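Local structure of PLP-Dependent L-Arginine Hydroxylase MppP (Streptomyces wadayamensis, 6C9B) at residues Val105-Leu110 / Leu147-Cys152. The protein catalyses the PLP-dependent oxidation of L-arginine, with 4-hydroxy-2-ketoarginine and 2-ketoarginine as products. Residues are numbered along the deposited sequence; the frame is centred on the assembly and turned at random.
Sequences VDRVAL and LSSVGC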
loop_
_atom_site.group_PDB
_atom_site.type_symbol
_atom_site.label_atom_id
_atom_site.label_comp_id
_atom_site.label_asym_id
_atom_site.label_seq_id
_atom_site.Cartn_x
_atom_site.Cartn_y
_atom_site.Cartn_z
ATOM N N VAL B 105 -1.534 -22.278 -8.338
ATOM C CA VAL B 105 -0.557 -22.984 -7.527
ATOM C C VAL B 105 -1.206 -23.354 -6.200
ATOM O O VAL B 105 -1.930 -22.546 -5.612
ATOM C CB VAL B 105 0.677 -22.091 -7.306
ATOM C CG1 VAL B 105 1.653 -22.711 -6.329
ATOM C CG2 VAL B 105 1.325 -21.809 -8.648
ATOM N N ASP B 106 -0.907 -24.552 -5.712
ATOM C CA ASP B 106 -1.384 -25.023 -4.415
ATOM C C ASP B 106 -0.324 -24.903 -3.311
ATOM O O ASP B 106 -0.676 -24.628 -2.158
ATOM C CB ASP B 106 -1.832 -26.492 -4.514
ATOM C CG ASP B 106 -3.121 -26.655 -5.298
ATOM O OD1 ASP B 106 -3.992 -25.775 -5.176
ATOM O OD2 ASP B 106 -3.248 -27.662 -6.026
ATOM N N ARG B 107 0.960 -25.131 -3.624
ATOM C CA ARG B 107 2.018 -25.223 -2.610
ATOM C C ARG B 107 3.242 -24.427 -3.058
ATOM O O ARG B 107 3.565 -24.373 -4.252
ATOM C CB ARG B 107 2.411 -26.695 -2.353
ATOM C CG ARG B 107 1.235 -27.644 -2.182
ATOM C CD ARG B 107 1.547 -28.804 -1.218
ATOM N NE ARG B 107 2.835 -29.427 -1.480
ATOM C CZ ARG B 107 3.571 -30.058 -0.569
ATOM N NH1 ARG B 107 4.731 -30.597 -0.921
ATOM N NH2 ARG B 107 3.163 -30.145 0.691
ATOM N N VAL B 108 3.927 -23.812 -2.089
ATOM C CA VAL B 108 5.109 -22.988 -2.338
ATOM C C VAL B 108 6.225 -23.454 -1.421
ATOM O O VAL B 108 6.003 -23.628 -0.221
ATOM C CB VAL B 108 4.807 -21.493 -2.087
ATOM C CG1 VAL B 108 6.018 -20.612 -2.272
ATOM C CG2 VAL B 108 3.678 -21.034 -2.975
ATOM N N ALA B 109 7.413 -23.681 -1.985
ATOM C CA ALA B 109 8.601 -23.918 -1.173
ATOM C C ALA B 109 9.177 -22.560 -0.797
ATOM O O ALA B 109 9.366 -21.702 -1.667
ATOM C CB ALA B 109 9.612 -24.769 -1.941
ATOM N N LEU B 110 9.389 -22.334 0.509
ATOM C CA LEU B 110 9.782 -21.038 1.027
ATOM C C LEU B 110 10.969 -21.175 1.968
ATOM O O LEU B 110 10.987 -22.063 2.830
ATOM C CB LEU B 110 8.626 -20.375 1.779
ATOM C CG LEU B 110 8.890 -19.042 2.448
ATOM C CD1 LEU B 110 9.275 -17.959 1.461
ATOM C CD2 LEU B 110 7.660 -18.615 3.170
ATOM N N LEU B 147 10.273 -30.435 -6.087
ATOM C CA LEU B 147 9.955 -29.549 -7.200
ATOM C C LEU B 147 8.674 -29.983 -7.895
ATOM O O LEU B 147 7.900 -29.134 -8.348
ATOM C CB LEU B 147 11.117 -29.497 -8.193
ATOM C CG LEU B 147 12.304 -28.686 -7.662
ATOM C CD1 LEU B 147 13.549 -28.927 -8.496
ATOM C CD2 LEU B 147 11.958 -27.213 -7.628
ATOM N N SER B 148 8.419 -31.282 -7.945
ATOM C CA SER B 148 7.193 -31.778 -8.556
ATOM C C SER B 148 5.977 -31.581 -7.664
ATOM O O SER B 148 4.848 -31.765 -8.131
ATOM C CB SER B 148 7.337 -33.263 -8.905
ATOM O OG SER B 148 7.225 -34.075 -7.746
ATOM N N SER B 149 6.171 -31.201 -6.404
ATOM C CA SER B 149 5.065 -30.975 -5.490
ATOM C C SER B 149 4.751 -29.505 -5.236
ATOM O O SER B 149 3.760 -29.227 -4.558
ATOM C CB SER B 149 5.348 -31.644 -4.144
ATOM O OG SER B 149 6.382 -30.971 -3.455
ATOM N N VAL B 150 5.549 -28.559 -5.735
ATOM C CA VAL B 150 5.255 -27.150 -5.515
ATOM C C VAL B 150 5.173 -26.441 -6.859
ATOM O O VAL B 150 5.736 -26.885 -7.861
ATOM C CB VAL B 150 6.297 -26.450 -4.613
ATOM C CG1 VAL B 150 6.360 -27.121 -3.258
ATOM C CG2 VAL B 150 7.678 -26.454 -5.277
ATOM N N GLY B 151 4.475 -25.309 -6.860
ATOM C CA GLY B 151 4.335 -24.515 -8.065
ATOM C C GLY B 151 5.257 -23.313 -8.103
ATOM O O GLY B 151 5.337 -22.617 -9.129
ATOM N N CYS B 152 5.926 -23.048 -6.978
ATOM C CA CYS B 152 6.763 -21.866 -6.804
ATOM C C CYS B 152 7.779 -22.181 -5.726
ATOM O O CYS B 152 7.455 -22.857 -4.747
ATOM C CB CYS B 152 5.937 -20.649 -6.400
ATOM S SG CYS B 152 6.856 -19.164 -6.093
#
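Arg107 grips Ser149 side-on in the link between helix 144-149 and strand 152-156. This strand lies parallel to strand 107-112 in the seven-stranded mixed sheet of the large domain, in the aspartate aminotransferase-type fold of class I PLP enzymes. The two bonds of the grip come from one edge of the guanidinium. NE donates to Ser149 O at 3.2 Å, an almost straight bond (174°), and NH1 donates to Ser149 OG at 3.0 Å. Both oxygens lie in the guanidinium plane, but NE sits above the plane of the Ser149 carbonyl. Bends at chi2 and chi3 bring CD and then NE round to Ser149 O; CB and CG also lie near that oxygen. The two bonds, to two atoms of Ser149, fix the rotation of the flat group. Ser149 OG also bonds to Leu146 O, and Arg107 NH2 has a long, weak ion pair with Asp128 at the start of the next strand.

Val150 stands on the Arg107 side of the pair of strands. Its CB rests on Arg107 O at 3.5 Å, and its CG2 meets Ala109 CB at 4.2 Å. Val130 of strand 128-133 touches both Arg107 and Val150. Cys152 and Val108 share the other face. Cys152 CB packs against both methyls of Val108; with SG anti to the backbone N (chi1 178°), the sulfur lies beside Val108 CG1.

The backbone joins the segments twice. Gly151 N bonds to Arg107 O at 2.9 Å, and Ala109 N to Cys152 O at 2.9 Å. Cys152 N is buried here with no polar partner. Beside it, Val105 CG1, anti to the backbone N (chi1 173°), comes up against Gly151 and lies 3.7 Å from Gly151 CA.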